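Local structure of BugD (Bordetella pertussis Tohama I, 2F5X) at residues 15-20 with 71-76; 132-137 with 162-167; 139-144 with 185-190. The protein binds aspartic acid and probably serves as a periplasmic solute receptor of the tripartite tricarboxylate transporter family. All blocks are in the same frame, centred on the assembly; numbering follows the deposited sequence.

Interaction 1 of 3, residues 15-20 with 71-76; sequences PERPVN and QPDGYS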
loop_
_atom_site.group_PDB
_atom_site.type_symbol
_atom_site.label_atom_id
_atom_site.label_comp_id
_atom_site.label_asym_id
_atom_site.label_seq_id
_atom_site.Cartn_x
_atom_site.Cartn_y
_atom_site.Cartn_z
ATOM N N PRO A 15 -20.058 -19.062 3.055
ATOM C CA PRO A 15 -19.709 -19.321 1.653
ATOM C C PRO A 15 -19.798 -20.806 1.309
ATOM O O PRO A 15 -19.432 -21.661 2.126
ATOM C CB PRO A 15 -18.252 -18.856 1.577
ATOM C CG PRO A 15 -17.705 -19.118 2.955
ATOM C CD PRO A 15 -18.867 -19.086 3.925
ATOM N N GLU A 16 -20.275 -21.103 0.109
ATOM C CA GLU A 16 -20.436 -22.492 -0.316
ATOM C C GLU A 16 -19.397 -22.896 -1.356
ATOM O O GLU A 16 -19.381 -24.041 -1.822
ATOM C CB GLU A 16 -21.864 -22.752 -0.810
ATOM C CG GLU A 16 -22.303 -21.920 -2.005
ATOM C CD GLU A 16 -23.769 -22.122 -2.351
ATOM O OE1 GLU A 16 -24.635 -21.959 -1.459
ATOM O OE2 GLU A 16 -24.061 -22.445 -3.523
ATOM N N ARG A 17 -18.530 -21.945 -1.703
ATOM C CA ARG A 17 -17.397 -22.166 -2.594
ATOM C C ARG A 17 -16.315 -21.128 -2.256
ATOM O O ARG A 17 -16.581 -20.182 -1.504
ATOM C CB ARG A 17 -17.826 -22.077 -4.071
ATOM C CG ARG A 17 -18.293 -20.704 -4.528
ATOM C CD ARG A 17 -18.981 -20.707 -5.882
ATOM N NE ARG A 17 -19.254 -19.352 -6.363
ATOM C CZ ARG A 17 -20.462 -18.797 -6.410
ATOM N NH1 ARG A 17 -21.532 -19.467 -6.001
ATOM N NH2 ARG A 17 -20.602 -17.560 -6.866
ATOM N N PRO A 18 -15.099 -21.301 -2.773
ATOM C CA PRO A 18 -14.012 -20.358 -2.470
ATOM C C PRO A 18 -14.342 -18.890 -2.770
ATOM O O PRO A 18 -15.096 -18.579 -3.699
ATOM C CB PRO A 18 -12.866 -20.860 -3.353
ATOM C CG PRO A 18 -13.142 -22.331 -3.474
ATOM C CD PRO A 18 -14.635 -22.406 -3.637
ATOM N N VAL A 19 -13.780 -18.010 -1.947
ATOM C CA VAL A 19 -13.952 -16.562 -2.077
ATOM C C VAL A 19 -12.717 -15.987 -2.751
ATOM O O VAL A 19 -11.590 -16.238 -2.307
ATOM C CB VAL A 19 -14.144 -15.907 -0.696
ATOM C CG1 VAL A 19 -14.167 -14.375 -0.797
ATOM C CG2 VAL A 19 -15.422 -16.413 -0.036
ATOM N N ASN A 20 -12.933 -15.222 -3.818
ATOM C CA ASN A 20 -11.829 -14.559 -4.518
ATOM C C ASN A 20 -11.507 -13.228 -3.882
ATOM O O ASN A 20 -12.399 -12.388 -3.714
ATOM C CB ASN A 20 -12.162 -14.347 -5.992
ATOM C CG ASN A 20 -12.373 -15.657 -6.741
ATOM O OD1 ASN A 20 -13.337 -15.806 -7.500
ATOM N ND2 ASN A 20 -11.472 -16.609 -6.535
ATOM N N GLN A 71 -20.144 -9.170 -9.106
ATOM C CA GLN A 71 -21.414 -9.585 -8.503
ATOM C C GLN A 71 -21.340 -9.404 -6.984
ATOM O O GLN A 71 -20.369 -9.828 -6.364
ATOM C CB GLN A 71 -21.731 -11.047 -8.853
ATOM C CG GLN A 71 -22.015 -11.296 -10.343
ATOM C CD GLN A 71 -23.272 -10.598 -10.829
ATOM O OE1 GLN A 71 -24.274 -10.554 -10.119
ATOM N NE2 GLN A 71 -23.223 -10.059 -12.045
ATOM N N PRO A 72 -22.352 -8.761 -6.392
ATOM C CA PRO A 72 -22.406 -8.552 -4.939
ATOM C C PRO A 72 -22.887 -9.794 -4.177
ATOM O O PRO A 72 -23.875 -9.733 -3.435
ATOM C CB PRO A 72 -23.414 -7.409 -4.791
ATOM C CG PRO A 72 -24.310 -7.527 -5.984
ATOM C CD PRO A 72 -23.506 -8.152 -7.082
ATOM N N ASP A 73 -22.181 -10.908 -4.346
ATOM C CA ASP A 73 -22.577 -12.158 -3.703
ATOM C C ASP A 73 -21.643 -12.619 -2.586
ATOM O O ASP A 73 -21.901 -13.648 -1.949
ATOM C CB ASP A 73 -22.769 -13.272 -4.744
ATOM C CG ASP A 73 -21.550 -13.486 -5.618
ATOM O OD1 ASP A 73 -20.438 -13.010 -5.275
ATOM O OD2 ASP A 73 -21.618 -14.146 -6.677
ATOM N N GLY A 74 -20.565 -11.868 -2.356
ATOM C CA GLY A 74 -19.587 -12.218 -1.337
ATOM C C GLY A 74 -18.446 -13.092 -1.836
ATOM O O GLY A 74 -17.517 -13.401 -1.080
ATOM N N TYR A 75 -18.505 -13.491 -3.102
ATOM C CA TYR A 75 -17.449 -14.336 -3.671
ATOM C C TYR A 75 -16.356 -13.542 -4.388
ATOM O O TYR A 75 -15.373 -14.112 -4.853
ATOM C CB TYR A 75 -18.041 -15.452 -4.545
ATOM C CG TYR A 75 -18.920 -16.374 -3.727
ATOM C CD1 TYR A 75 -18.358 -17.312 -2.852
ATOM C CD2 TYR A 75 -20.305 -16.279 -3.789
ATOM C CE1 TYR A 75 -19.163 -18.153 -2.077
ATOM C CE2 TYR A 75 -21.119 -17.109 -3.021
ATOM C CZ TYR A 75 -20.542 -18.042 -2.168
ATOM O OH TYR A 75 -21.349 -18.858 -1.410
ATOM N N SER A 76 -16.531 -12.224 -4.449
ATOM C CA SER A 76 -15.476 -11.321 -4.898
ATOM C C SER A 76 -15.299 -10.220 -3.869
ATOM O O SER A 76 -16.221 -9.440 -3.612
ATOM C CB SER A 76 -15.810 -10.704 -6.254
ATOM O OG SER A 76 -16.022 -11.712 -7.224
HETATM O O HOH W 1 -19.622 -15.171 -8.341
HETATM O O HOH W 2 -23.417 -16.324 -6.136
HETATM O O HOH W 3 -16.188 -14.790 -7.757
#
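Asn-20 and Ser-76 form a parallel beta bridge, their CA atoms 4.9 Å apart, where strand 19-23 and strand 76-81 begin side by side in the sheet of a periplasmic binding protein. Asn-20 N donates to Tyr-75 O at 2.9 Å, and Ser-76 CA approaches Asn-20 O in a CA-H...O contact. Ahead of this bridge the first segment wraps around the ring of Tyr-75. The phenol suits this place because it offers a flat face for Arg-17 and a hydroxyl for Glu-16 N. Arg-17 lays its guanidinium over one face of the ring, CZ 3.9 Å from the ring centroid and the planes 23° apart, a stacked cation-pi pair. Its CG lies between the backbone N and the carbonyl carbon (chi1 66°), close to ring atom CE1, and the extended chain carries NE over the ring. Arg-17 NH2 then reaches Asp-73 OD2 in a long salt bridge of 3.6 Å, which waters 1 and 2 reinforce by bridging the same two atoms. The other oxygen, Asp-73 OD1, accepts from Tyr-75 N and closes an Asx turn, so one carboxylate serves both the turn and the charge pair. Gly-74, within that turn, has positive phi, where a CB would press on the preceding carbonyl; its O accepts from the hydroxyl of Tyr-14. Pro-15 CB adds an apolar touch on Tyr-75 CE1. At the edge of the ring, near its plane, Glu-16 N donates an almost straight bond to Tyr-75 OH, 2.9 Å long with 166° at the hydrogen.

Interaction 2 of 3, residues 132-137 with 162-167; sequences YVKKNA and LGVNLL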
loop_
_atom_site.group_PDB
_atom_site.type_symbol
_atom_site.label_atom_id
_atom_site.label_comp_id
_atom_site.label_asym_id
_atom_site.label_seq_id
_atom_site.Cartn_x
_atom_site.Cartn_y
_atom_site.Cartn_z
ATOM N N TYR A 132 22.616 14.520 -3.234
ATOM C CA TYR A 132 22.878 13.803 -4.478
ATOM C C TYR A 132 21.728 13.930 -5.480
ATOM O O TYR A 132 21.958 14.152 -6.681
ATOM C CB TYR A 132 23.165 12.328 -4.182
ATOM C CG TYR A 132 23.636 11.566 -5.389
ATOM C CD1 TYR A 132 24.980 11.586 -5.761
ATOM C CD2 TYR A 132 22.733 10.848 -6.180
ATOM C CE1 TYR A 132 25.430 10.882 -6.879
ATOM C CE2 TYR A 132 23.174 10.138 -7.300
ATOM C CZ TYR A 132 24.524 10.171 -7.642
ATOM O OH TYR A 132 24.972 9.488 -8.750
ATOM N N VAL A 133 20.496 13.786 -4.993
ATOM C CA VAL A 133 19.322 13.875 -5.866
ATOM C C VAL A 133 19.164 15.302 -6.421
ATOM O O VAL A 133 18.899 15.488 -7.612
ATOM C CB VAL A 133 18.029 13.396 -5.162
ATOM C CG1 VAL A 133 16.784 13.711 -6.014
ATOM C CG2 VAL A 133 18.108 11.891 -4.846
ATOM N N LYS A 134 19.356 16.305 -5.570
ATOM C CA LYS A 134 19.318 17.698 -6.026
ATOM C C LYS A 134 20.374 18.020 -7.086
ATOM O O LYS A 134 20.091 18.716 -8.074
ATOM C CB LYS A 134 19.443 18.661 -4.846
ATOM C CG LYS A 134 18.226 18.673 -3.948
ATOM C CD LYS A 134 18.474 19.515 -2.715
ATOM C CE LYS A 134 17.257 19.529 -1.840
ATOM N NZ LYS A 134 16.301 20.580 -2.299
ATOM N N LYS A 135 21.586 17.509 -6.891
ATOM C CA LYS A 135 22.703 17.809 -7.787
ATOM C C LYS A 135 22.630 17.038 -9.107
ATOM O O LYS A 135 23.006 17.561 -10.171
ATOM C CB LYS A 135 24.031 17.516 -7.074
ATOM C CG LYS A 135 25.274 17.949 -7.855
ATOM C CD LYS A 135 26.517 17.219 -7.356
ATOM C CE LYS A 135 27.717 17.466 -8.267
ATOM N NZ LYS A 135 27.675 16.610 -9.500
ATOM N N ASN A 136 22.130 15.805 -9.038
ATOM C CA ASN A 136 22.200 14.878 -10.163
ATOM C C ASN A 136 20.828 14.450 -10.671
ATOM O O ASN A 136 20.703 13.419 -11.336
ATOM C CB ASN A 136 23.032 13.641 -9.771
ATOM C CG ASN A 136 24.482 13.984 -9.482
ATOM O OD1 ASN A 136 25.244 14.343 -10.384
ATOM N ND2 ASN A 136 24.867 13.888 -8.222
ATOM N N ALA A 137 19.810 15.266 -10.384
ATOM C CA ALA A 137 18.419 14.893 -10.653
ATOM C C ALA A 137 18.208 14.258 -12.032
ATOM O O ALA A 137 17.587 13.199 -12.133
ATOM C CB ALA A 137 17.479 16.076 -10.434
ATOM N N LEU A 162 12.132 17.475 -1.834
ATOM C CA LEU A 162 13.467 17.751 -2.375
ATOM C C LEU A 162 13.490 18.864 -3.423
ATOM O O LEU A 162 14.563 19.344 -3.811
ATOM C CB LEU A 162 14.076 16.476 -2.965
ATOM C CG LEU A 162 14.298 15.292 -2.018
ATOM C CD1 LEU A 162 14.787 14.103 -2.808
ATOM C CD2 LEU A 162 15.269 15.641 -0.899
ATOM N N GLY A 163 12.313 19.276 -3.884
ATOM C CA GLY A 163 12.206 20.334 -4.874
ATOM C C GLY A 163 12.730 19.930 -6.234
ATOM O O GLY A 163 13.311 20.758 -6.944
ATOM N N VAL A 164 12.530 18.661 -6.592
ATOM C CA VAL A 164 12.990 18.130 -7.874
ATOM C C VAL A 164 11.859 17.544 -8.713
ATOM O O VAL A 164 10.791 17.203 -8.201
ATOM C CB VAL A 164 14.098 17.043 -7.703
ATOM C CG1 VAL A 164 15.337 17.617 -6.996
ATOM C CG2 VAL A 164 13.555 15.802 -6.961
ATOM N N ASN A 165 12.106 17.459 -10.016
ATOM C CA ASN A 165 11.272 16.686 -10.934
ATOM C C ASN A 165 12.146 15.573 -11.504
ATOM O O ASN A 165 13.205 15.860 -12.060
ATOM C CB ASN A 165 10.759 17.593 -12.065
ATOM C CG ASN A 165 9.808 16.867 -13.017
ATOM O OD1 ASN A 165 8.862 16.208 -12.585
ATOM N ND2 ASN A 165 10.064 16.988 -14.318
ATOM N N LEU A 166 11.714 14.318 -11.346
ATOM C CA LEU A 166 12.496 13.145 -11.761
ATOM C C LEU A 166 11.770 12.308 -12.800
ATOM O O LEU A 166 10.555 12.147 -12.726
ATOM C CB LEU A 166 12.776 12.228 -10.554
ATOM C CG LEU A 166 13.600 12.796 -9.392
ATOM C CD1 LEU A 166 13.789 11.734 -8.297
ATOM C CD2 LEU A 166 14.946 13.302 -9.880
ATOM N N LEU A 167 12.533 11.745 -13.734
ATOM C CA LEU A 167 12.060 10.627 -14.553
ATOM C C LEU A 167 11.395 9.619 -13.629
ATOM O O LEU A 167 12.002 9.175 -12.646
ATOM C CB LEU A 167 13.237 9.957 -15.263
ATOM C CG LEU A 167 12.993 8.603 -15.943
ATOM C CD1 LEU A 167 11.905 8.711 -17.012
ATOM C CD2 LEU A 167 14.306 8.104 -16.551
HETATM O O HOH W 4 15.327 12.375 -13.682
#
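Lys-134 reaches from the last turn of helix 126-136 to the end of helix 150-162, with Val-133 and Ala-137 packing beside it against the loop that follows. Its CB leads to CG, which lies anti to the carbonyl carbon (chi1 -70°), 3.7 Å from Leu-162 O and farther from Val-164 CG1. CD continues the extended chain near Leu-162 O, CE approaches that oxygen at 3.3 Å, and a bend at chi4 (-84°) turns NZ onto it. The resulting bond, Lys-134 NZ to Leu-162 O, is short at 2.6 Å, and the ammonium stands above the carbonyl plane. A long flexible chain suits this exposed site, since its methylenes run past the carbonyl oxygen and NZ can still turn back onto it. Gly-163 ends the helix as the C-prime residue of a Schellman motif, a positive-phi position that favours glycine. Deeper in, Val-133 CG1 meets Leu-162 CD1 at 3.8 Å and Val-164 CG2 at 4.0 Å, both side chains crossing its own at about a right angle. Ala-137, small enough for a close approach, sets CB against Leu-166 CD2 at 3.8 Å, while water 4 joins Ala-137 O to Leu-167 N. Aliphatic groups thus pack the end of helix 126-136 against the end of helix 150-162 and the loop after it, and the positive ammonium on a C-terminal carbonyl probably offsets the negative end of the helix dipole.

Interaction 3 of 3, residues 139-144 with 185-190; sequences KISLAN and QVDLMC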
loop_
_atom_site.group_PDB
_atom_site.type_symbol
_atom_site.label_atom_id
_atom_site.label_comp_id
_atom_site.label_asym_id
_atom_site.label_seq_id
_atom_site.Cartn_x
_atom_site.Cartn_y
_atom_site.Cartn_z
ATOM N N LYS A 139 19.963 12.560 -13.914
ATOM C CA LYS A 139 20.559 11.242 -14.110
ATOM C C LYS A 139 19.817 10.163 -13.324
ATOM O O LYS A 139 20.210 8.981 -13.361
ATOM C CB LYS A 139 22.033 11.256 -13.693
ATOM C CG LYS A 139 22.905 12.223 -14.480
ATOM C CD LYS A 139 24.043 12.771 -13.612
ATOM C CE LYS A 139 25.407 12.342 -14.136
ATOM N NZ LYS A 139 25.778 10.965 -13.676
ATOM N N ILE A 140 18.764 10.562 -12.599
ATOM C CA ILE A 140 18.125 9.673 -11.622
ATOM C C ILE A 140 16.690 9.291 -11.974
ATOM O O ILE A 140 15.872 10.152 -12.312
ATOM C CB ILE A 140 18.175 10.289 -10.195
ATOM C CG1 ILE A 140 19.639 10.497 -9.764
ATOM C CG2 ILE A 140 17.454 9.382 -9.201
ATOM C CD1 ILE A 140 19.814 11.378 -8.521
ATOM N N SER A 141 16.385 7.998 -11.863
ATOM C CA SER A 141 15.030 7.505 -12.099
ATOM C C SER A 141 14.366 7.062 -10.802
ATOM O O SER A 141 14.992 6.425 -9.938
ATOM C CB SER A 141 15.043 6.333 -13.091
ATOM O OG SER A 141 15.879 5.290 -12.627
ATOM N N LEU A 142 13.089 7.407 -10.684
ATOM C CA LEU A 142 12.273 7.034 -9.544
ATOM C C LEU A 142 11.242 6.017 -10.018
ATOM O O LEU A 142 10.601 6.226 -11.047
ATOM C CB LEU A 142 11.569 8.280 -8.993
ATOM C CG LEU A 142 10.519 8.096 -7.893
ATOM C CD1 LEU A 142 11.186 7.720 -6.576
ATOM C CD2 LEU A 142 9.709 9.379 -7.740
ATOM N N ALA A 143 11.091 4.921 -9.274
ATOM C CA ALA A 143 10.089 3.910 -9.594
ATOM C C ALA A 143 8.857 4.073 -8.717
ATOM O O ALA A 143 8.977 4.411 -7.541
ATOM C CB ALA A 143 10.678 2.509 -9.393
ATOM N N ASN A 144 7.677 3.832 -9.289
ATOM C CA ASN A 144 6.466 3.630 -8.483
ATOM C C ASN A 144 5.548 2.587 -9.133
ATOM O O ASN A 144 5.875 2.035 -10.190
ATOM C CB ASN A 144 5.725 4.949 -8.193
ATOM C CG ASN A 144 5.162 5.617 -9.450
ATOM O OD1 ASN A 144 4.761 4.953 -10.404
ATOM N ND2 ASN A 144 5.122 6.949 -9.438
ATOM N N GLN A 185 18.246 -1.222 -12.912
ATOM C CA GLN A 185 17.565 -0.629 -14.068
ATOM C C GLN A 185 16.787 0.637 -13.727
ATOM O O GLN A 185 16.396 1.392 -14.629
ATOM C CB GLN A 185 16.618 -1.648 -14.725
ATOM C CG GLN A 185 17.324 -2.860 -15.309
ATOM C CD GLN A 185 17.764 -2.635 -16.739
ATOM O OE1 GLN A 185 18.632 -1.807 -17.001
ATOM N NE2 GLN A 185 17.161 -3.368 -17.671
ATOM N N VAL A 186 16.557 0.855 -12.429
ATOM C CA VAL A 186 15.911 2.060 -11.917
ATOM C C VAL A 186 16.640 2.397 -10.606
ATOM O O VAL A 186 17.246 1.505 -9.996
ATOM C CB VAL A 186 14.367 1.850 -11.752
ATOM C CG1 VAL A 186 14.056 0.852 -10.618
ATOM C CG2 VAL A 186 13.647 3.176 -11.524
ATOM N N ASP A 187 16.616 3.662 -10.180
ATOM C CA ASP A 187 17.547 4.103 -9.133
ATOM C C ASP A 187 16.987 4.161 -7.726
ATOM O O ASP A 187 17.637 3.720 -6.787
ATOM C CB ASP A 187 18.142 5.472 -9.463
ATOM C CG ASP A 187 18.869 5.494 -10.782
ATOM O OD1 ASP A 187 19.476 4.480 -11.178
ATOM O OD2 ASP A 187 18.890 6.503 -11.498
ATOM N N LEU A 188 15.789 4.716 -7.592
ATOM C CA LEU A 188 15.273 5.166 -6.297
ATOM C C LEU A 188 13.808 4.774 -6.167
ATOM O O LEU A 188 13.082 4.796 -7.156
ATOM C CB LEU A 188 15.405 6.697 -6.268
ATOM C CG LEU A 188 14.981 7.498 -5.044
ATOM C CD1 LEU A 188 15.920 7.191 -3.864
ATOM C CD2 LEU A 188 14.994 8.982 -5.398
HETATM N N MSE A 189 13.373 4.398 -4.959
HETATM C CA MSE A 189 11.969 4.046 -4.746
HETATM C C MSE A 189 11.565 4.234 -3.295
HETATM O O MSE A 189 12.367 4.032 -2.394
HETATM C CB MSE A 189 11.760 2.570 -5.119
HETATM C CG MSE A 189 10.348 2.062 -4.964
HETATM SE SE MSE A 189 10.121 0.383 -5.918
HETATM C CE MSE A 189 11.034 -0.903 -4.753
ATOM N N CYS A 190 10.308 4.606 -3.076
ATOM C CA CYS A 190 9.704 4.498 -1.751
ATOM C C CYS A 190 8.747 3.337 -1.783
ATOM O O CYS A 190 7.890 3.273 -2.661
ATOM C CB CYS A 190 8.931 5.765 -1.410
ATOM S SG CYS A 190 8.392 5.909 0.320
HETATM O O HOH W 5 16.601 4.116 -14.856
HETATM O O HOH W 6 8.478 5.758 -5.108
#
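Asp-187 and Ser-141 meet because Asp-187 CG lies anti to its carbonyl carbon (chi1 -58°), while Ser-141 OG sits between its own backbone N and carbonyl carbon (chi1 57°). Asp-187 OD2 accepts from Ser-141 N at 2.9 Å, the donor standing above the carboxylate plane. In return Asp-187 N donates to Ser-141 O at 3.2 Å and weakly to Ser-141 OG. Aspartate suits its place because OD2 can take Ser-141 N while OD1 forms a salt bridge with Arg-118, which leaves the carboxylate held by two partners and probably favours its charged form. Serine suits because its OG reaches both Asp-187 N and water 5, which links it to Gln-185 O. Farther on, Ala-143 N donates to Leu-188 O at 2.9 Å. The side chains of Leu-142 and Leu-188 share one face of the sheet, with Leu-142 CD1 4.1 Å from Leu-188 CG, and they meet helix 150-162 through Val-159 and Leu-158. Ala-143, on the other face, is small enough for Val-186 CG2 to approach its CB at 3.7 Å and for the selenium of selenomethionine Met-189 to lie 4.1 Å from it. Cys-190 is tied to helix 150-162 by its disulfide with Cys-154. Strands 141-144 and 188-192 run parallel in a sheet with helices packed on it, the alpha/beta architecture of a periplasmic binding protein lobe, and the side chain of Met-189 lies about 7 Å from the bound aspartic acid.

How the interactions relate
Interaction 3 is the buried contact, whereas interaction 1 lies at the surface and interaction 2 is partly buried. Interactions 1 and 3 both reach the same mixed sheet through parallel strand pairs, but lie on opposite sides of the chain's centre, about 39 Å apart between centres. Interactions 2 and 3 are neighbours, with centres about 11 Å apart: Leu-167 O probably accepts from Leu-142 N, Ile-140 CD1 packs on Val-133 CA, and helix 126-136 is followed in the chain by strand 141-144. Chemistry follows place: cation-pi stacking and water-bridged charge at interaction 1, aliphatic packing with an exposed lysine in interaction 2, and strand pairing with a serine-aspartate bond at its start in interaction 3.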